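Local coordinates for protein siroheme decarboxylase (Hydrogenobacter thermophilus, PDB 4CH7) that catalyses the decarboxylation of siroheme to 12,18-didecarboxysiroheme, a step in the biosynthesis of heme d1, at residues 231-235 with 279-284; 234-240 with 302-308. All coordinates share one frame; numbering follows the deposited sequence.

Interaction 1. Residues 231-235 with 279-284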
loop_
_atom_site.group_PDB
_atom_site.type_symbol
_atom_site.label_atom_id
_atom_site.label_comp_id
_atom_site.label_asym_id
_atom_site.label_seq_id
_atom_site.Cartn_x
_atom_site.Cartn_y
_atom_site.Cartn_z
ATOM N N TYR A 231 11.883 12.569 1.650
ATOM C CA TYR A 231 13.120 13.196 2.099
ATOM C C TYR A 231 14.256 12.910 1.120
ATOM O O TYR A 231 14.053 12.264 0.090
ATOM C CB TYR A 231 13.498 12.700 3.501
ATOM C CG TYR A 231 12.545 13.126 4.603
ATOM C CD1 TYR A 231 11.233 12.669 4.631
ATOM C CD2 TYR A 231 12.961 13.981 5.617
ATOM C CE1 TYR A 231 10.361 13.054 5.631
ATOM C CE2 TYR A 231 12.094 14.368 6.624
ATOM C CZ TYR A 231 10.796 13.903 6.625
ATOM O OH TYR A 231 9.928 14.285 7.624
ATOM N N VAL A 232 15.448 13.401 1.450
ATOM C CA VAL A 232 16.649 13.121 0.671
ATOM C C VAL A 232 16.999 11.644 0.773
ATOM O O VAL A 232 16.700 10.862 -0.128
ATOM C CB VAL A 232 17.851 13.949 1.171
ATOM C CG1 VAL A 232 19.059 13.744 0.266
ATOM C CG2 VAL A 232 17.486 15.423 1.244
ATOM N N ALA A 233 17.631 11.266 1.879
ATOM C CA ALA A 233 18.025 9.880 2.102
ATOM C C ALA A 233 16.886 9.068 2.709
ATOM O O ALA A 233 16.143 9.558 3.559
ATOM C CB ALA A 233 19.252 9.812 2.992
ATOM N N ASN A 234 16.761 7.821 2.267
ATOM C CA ASN A 234 15.746 6.922 2.793
ATOM C C ASN A 234 16.307 5.521 2.979
ATOM O O ASN A 234 17.189 5.092 2.233
ATOM C CB ASN A 234 14.532 6.879 1.863
ATOM C CG ASN A 234 13.806 8.206 1.790
ATOM O OD1 ASN A 234 12.866 8.453 2.543
ATOM N ND2 ASN A 234 14.239 9.070 0.879
ATOM N N ALA A 235 15.799 4.810 3.979
ATOM C CA ALA A 235 16.245 3.450 4.234
ATOM C C ALA A 235 15.159 2.620 4.885
ATOM O O ALA A 235 14.414 3.104 5.742
ATOM C CB ALA A 235 17.492 3.447 5.103
HETATM N N MSE A 279 13.021 4.421 7.528
HETATM C CA MSE A 279 13.704 5.614 8.004
HETATM C C MSE A 279 13.956 6.586 6.858
HETATM O O MSE A 279 14.055 6.189 5.693
HETATM C CB MSE A 279 15.020 5.260 8.701
HETATM C CG MSE A 279 14.867 4.643 10.087
HETATM SE SE MSE A 279 16.558 4.004 10.788
HETATM C CE MSE A 279 15.956 3.333 12.500
ATOM N N HIS A 280 14.042 7.864 7.200
ATOM C CA HIS A 280 14.421 8.892 6.246
ATOM C C HIS A 280 15.231 9.949 6.975
ATOM O O HIS A 280 15.084 10.130 8.185
ATOM C CB HIS A 280 13.190 9.519 5.581
ATOM C CG HIS A 280 12.189 10.067 6.549
ATOM N ND1 HIS A 280 10.907 9.574 6.655
ATOM C CD2 HIS A 280 12.280 11.071 7.456
ATOM C CE1 HIS A 280 10.252 10.247 7.586
ATOM N NE2 HIS A 280 11.065 11.159 8.087
ATOM N N GLY A 281 16.101 10.626 6.240
ATOM C CA GLY A 281 16.904 11.691 6.805
ATOM C C GLY A 281 17.382 12.588 5.687
ATOM O O GLY A 281 17.079 12.347 4.518
ATOM N N LYS A 282 18.125 13.627 6.040
ATOM C CA LYS A 282 18.708 14.504 5.038
ATOM C C LYS A 282 20.153 14.084 4.794
ATOM O O LYS A 282 21.029 14.914 4.546
ATOM C CB LYS A 282 18.591 15.965 5.474
ATOM C CG LYS A 282 17.137 16.427 5.569
ATOM C CD LYS A 282 16.958 17.636 6.475
ATOM C CE LYS A 282 17.393 18.926 5.805
ATOM N NZ LYS A 282 17.049 20.114 6.638
ATOM N N GLY A 283 20.375 12.771 4.856
ATOM C CA GLY A 283 21.687 12.175 4.677
ATOM C C GLY A 283 21.720 10.756 5.224
ATOM O O GLY A 283 21.032 10.451 6.199
ATOM N N GLN A 284 22.512 9.890 4.593
ATOM C CA GLN A 284 22.665 8.504 5.039
ATOM C C GLN A 284 23.174 8.413 6.475
ATOM O O GLN A 284 22.560 7.758 7.318
ATOM C CB GLN A 284 23.629 7.741 4.123
ATOM C CG GLN A 284 23.017 7.144 2.861
ATOM C CD GLN A 284 23.851 6.001 2.315
ATOM O OE1 GLN A 284 24.848 5.605 2.917
ATOM N NE2 GLN A 284 23.444 5.460 1.172
#

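Interaction 2. Residues 234-240 with 302-308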
loop_
_atom_site.group_PDB
_atom_site.type_symbol
_atom_site.label_atom_id
_atom_site.label_comp_id
_atom_site.label_asym_id
_atom_site.label_seq_id
_atom_site.Cartn_x
_atom_site.Cartn_y
_atom_site.Cartn_z
ATOM N N ASN A 234 16.761 7.821 2.267
ATOM C CA ASN A 234 15.746 6.922 2.793
ATOM C C ASN A 234 16.307 5.521 2.979
ATOM O O ASN A 234 17.189 5.092 2.233
ATOM C CB ASN A 234 14.532 6.879 1.863
ATOM C CG ASN A 234 13.806 8.206 1.790
ATOM O OD1 ASN A 234 12.866 8.453 2.543
ATOM N ND2 ASN A 234 14.239 9.070 0.879
ATOM N N ALA A 235 15.799 4.810 3.979
ATOM C CA ALA A 235 16.245 3.450 4.234
ATOM C C ALA A 235 15.159 2.620 4.885
ATOM O O ALA A 235 14.414 3.104 5.742
ATOM C CB ALA A 235 17.492 3.447 5.103
HETATM N N MSE A 236 15.069 1.367 4.456
HETATM C CA MSE A 236 14.306 0.372 5.184
HETATM C C MSE A 236 15.239 -0.205 6.233
HETATM O O MSE A 236 16.193 -0.909 5.900
HETATM C CB MSE A 236 13.814 -0.729 4.241
HETATM C CG MSE A 236 13.428 -2.029 4.930
HETATM SE SE MSE A 236 12.840 -3.372 3.658
HETATM C CE MSE A 236 11.335 -2.404 2.908
ATOM N N SER A 237 14.997 0.129 7.496
ATOM C CA SER A 237 15.771 -0.457 8.580
ATOM C C SER A 237 15.107 -1.765 8.988
ATOM O O SER A 237 13.895 -1.813 9.207
ATOM C CB SER A 237 15.851 0.496 9.771
ATOM O OG SER A 237 14.594 0.630 10.401
ATOM N N VAL A 238 15.893 -2.833 9.058
ATOM C CA VAL A 238 15.363 -4.129 9.464
ATOM C C VAL A 238 16.003 -4.575 10.775
ATOM O O VAL A 238 17.207 -4.420 10.969
ATOM C CB VAL A 238 15.534 -5.195 8.360
ATOM C CG1 VAL A 238 14.727 -4.809 7.132
ATOM C CG2 VAL A 238 16.999 -5.371 7.997
ATOM N N TRP A 239 15.189 -5.112 11.678
ATOM C CA TRP A 239 15.654 -5.426 13.023
ATOM C C TRP A 239 15.259 -6.832 13.454
ATOM O O TRP A 239 14.166 -7.308 13.136
ATOM C CB TRP A 239 15.084 -4.412 14.019
ATOM C CG TRP A 239 15.341 -2.985 13.626
ATOM C CD1 TRP A 239 14.662 -2.255 12.697
ATOM C CD2 TRP A 239 16.352 -2.119 14.158
ATOM N NE1 TRP A 239 15.192 -0.988 12.613
ATOM C CE2 TRP A 239 16.231 -0.880 13.500
ATOM C CE3 TRP A 239 17.348 -2.270 15.126
ATOM C CZ2 TRP A 239 17.072 0.202 13.783
ATOM C CZ3 TRP A 239 18.182 -1.200 15.401
ATOM C CH2 TRP A 239 18.039 0.019 14.734
ATOM N N GLU A 240 16.154 -7.498 14.176
ATOM C CA GLU A 240 15.804 -8.750 14.831
ATOM C C GLU A 240 15.453 -8.454 16.282
ATOM O O GLU A 240 16.315 -8.067 17.075
ATOM C CB GLU A 240 16.949 -9.755 14.753
ATOM C CG GLU A 240 16.627 -11.098 15.392
ATOM C CD GLU A 240 17.742 -12.106 15.218
ATOM O OE1 GLU A 240 18.468 -12.023 14.205
ATOM O OE2 GLU A 240 17.897 -12.975 16.101
ATOM N N LYS A 302 21.471 -6.770 16.262
ATOM C CA LYS A 302 21.146 -7.414 14.996
ATOM C C LYS A 302 20.210 -6.548 14.168
ATOM O O LYS A 302 18.998 -6.529 14.400
ATOM C CB LYS A 302 20.513 -8.781 15.238
ATOM C CG LYS A 302 21.332 -9.670 16.146
ATOM C CD LYS A 302 20.863 -11.102 16.053
ATOM C CE LYS A 302 21.589 -11.979 17.047
ATOM N NZ LYS A 302 23.061 -11.980 16.827
ATOM N N TYR A 303 20.781 -5.834 13.203
ATOM C CA TYR A 303 19.998 -4.990 12.309
ATOM C C TYR A 303 20.775 -4.648 11.046
ATOM O O TYR A 303 21.975 -4.913 10.952
ATOM C CB TYR A 303 19.552 -3.708 13.015
ATOM C CG TYR A 303 20.621 -2.646 13.144
ATOM C CD1 TYR A 303 21.536 -2.677 14.187
ATOM C CD2 TYR A 303 20.699 -1.599 12.234
ATOM C CE1 TYR A 303 22.506 -1.701 14.311
ATOM C CE2 TYR A 303 21.664 -0.622 12.351
ATOM C CZ TYR A 303 22.564 -0.677 13.390
ATOM O OH TYR A 303 23.528 0.297 13.508
ATOM N N ALA A 304 20.080 -4.057 10.079
ATOM C CA ALA A 304 20.698 -3.653 8.825
ATOM C C ALA A 304 19.967 -2.456 8.239
ATOM O O ALA A 304 18.747 -2.335 8.376
ATOM C CB ALA A 304 20.699 -4.805 7.837
ATOM N N LEU A 305 20.715 -1.571 7.589
ATOM C CA LEU A 305 20.123 -0.411 6.937
ATOM C C LEU A 305 20.128 -0.592 5.425
ATOM O O LEU A 305 21.182 -0.540 4.785
ATOM C CB LEU A 305 20.865 0.870 7.329
ATOM C CG LEU A 305 20.783 1.257 8.807
ATOM C CD1 LEU A 305 21.517 2.564 9.080
ATOM C CD2 LEU A 305 19.337 1.354 9.250
ATOM N N LEU A 306 18.946 -0.816 4.860
ATOM C CA LEU A 306 18.813 -1.008 3.424
ATOM C C LEU A 306 18.385 0.300 2.767
ATOM O O LEU A 306 17.192 0.563 2.600
ATOM C CB LEU A 306 17.817 -2.131 3.108
ATOM C CG LEU A 306 18.258 -3.576 3.380
ATOM C CD1 LEU A 306 18.262 -3.905 4.865
ATOM C CD2 LEU A 306 17.380 -4.557 2.624
ATOM N N PHE A 307 19.367 1.116 2.400
ATOM C CA PHE A 307 19.103 2.429 1.822
ATOM C C PHE A 307 18.512 2.340 0.421
ATOM O O PHE A 307 18.972 1.556 -0.407
ATOM C CB PHE A 307 20.385 3.265 1.786
ATOM C CG PHE A 307 20.895 3.656 3.145
ATOM C CD1 PHE A 307 20.467 4.830 3.745
ATOM C CD2 PHE A 307 21.808 2.854 3.819
ATOM C CE1 PHE A 307 20.932 5.200 4.998
ATOM C CE2 PHE A 307 22.280 3.217 5.073
ATOM C CZ PHE A 307 21.840 4.392 5.662
ATOM N N SER A 308 17.491 3.151 0.167
ATOM C CA SER A 308 16.911 3.265 -1.166
ATOM C C SER A 308 17.800 4.150 -2.035
ATOM O O SER A 308 17.893 5.355 -1.809
ATOM C CB SER A 308 15.496 3.844 -1.082
ATOM O OG SER A 308 15.082 4.377 -2.328
#

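Interaction 1. Residues 231-235 with 279-284
The ring of Tyr231 lies flat on the imidazole of His280 in an offset stack, planes 11° apart and centroids 3.5 Å apart. CD2 of His280 lies over the centre of the tyrosine ring, and CE1 of Tyr231 over that of the imidazole. NE2 of His280 comes 3.1 Å from CZ of Tyr231. CG of His280 sits between its backbone N and carbonyl carbon (chi1 55°), and this places the imidazole against Tyr231. Asn234 and His280 form an antiparallel non-hydrogen-bonded pair, and both side chains project on the same side of the sheet. OD1 of Asn234 meets CB of His280 at 3.2 Å, while ND2 donates a hydrogen bond to Tyr231 O, 3.3 Å away. The acceptor lies close to the amide plane, but the amide comes in from above the carbonyl plane. The bond ties the amide to the residue carrying the stacked ring. Ala233 and Gly281 exchange two hydrogen bonds, and so do Ala235 and Met279, the shortest being Met279 N to Ala235 O at 2.6 Å. On the face opposite Asn234 and His280, CB of Ala233 packs 3.5 Å from C of Gly283, the N-cap residue of helix 284-297. Strand 233-239 runs between 275-281 and 303-314 in the closed eight-stranded barrel shared by the two AsnC-like domains, and Met279, a selenomethionine, reaches Ile287 and Ile294 of that helix.

Interaction 2. Residues 234-240 with 302-308
CG of Tyr303 lies between its backbone N and carbonyl carbon (chi1 78°), while CG of Trp239 is anti to its carbonyl carbon (chi1 -53°). With the two residues paired across the strands, these torsions set the side chains side by side, pointing the same way. Their rings form an offset stack, with planes 16° apart. CB of Tyr303 also sits over one face of the indole, 3.4 Å from CE3 of Trp239, as a CH-pi contact. NE1 of Trp239 hydrogen-bonds Ser237 OG at 2.8 Å, close to the ring plane, and that hydroxyl also bonds Ala277 O. Replacing Trp239 with alanine would probably strip Tyr303 of its stacking partner and take from Ser237 OG the NE1 donor. On the sheet face that carries Trp239 and Tyr303, CB of Ala235 rests over the ring of Phe307. On the opposite sheet face, CG2 of Val238 touches CB of Ala304 and CD1 of Leu306, each at 3.7 Å. Six backbone hydrogen bonds join the antiparallel strands. Ile294 and Ala291 of helix 284-297 pack on Trp239 and Tyr303, covering the sheet as in dimeric alpha+beta barrels. Strand 275-281 flanks 233-239, and 91-97 flanks 303-314.

How the interactions relate
Both interactions use strand 233-239 of the second AsnC-like domain and share Asn234 and Ala235. Interaction 1 joins it to 275-281 and interaction 2 to 303-314, so strand 233-239 is gripped along both edges, by a different neighbour on each. Interaction 1 is the more open: its Tyr231-His280 stack lies where strand 233-239 begins and 275-281 ends, and Tyr231 is exposed. Interaction 2 is longer and more buried, with apolar and aromatic packing; its Glu240-Lys302 end is more open. The two meet beside helix 284-297: CE of Met279 packs 3.6 Å from CZ2 of Trp239, and CG of Gln284, at the start of the helix, packs 3.6 Å from CD1 of Phe307.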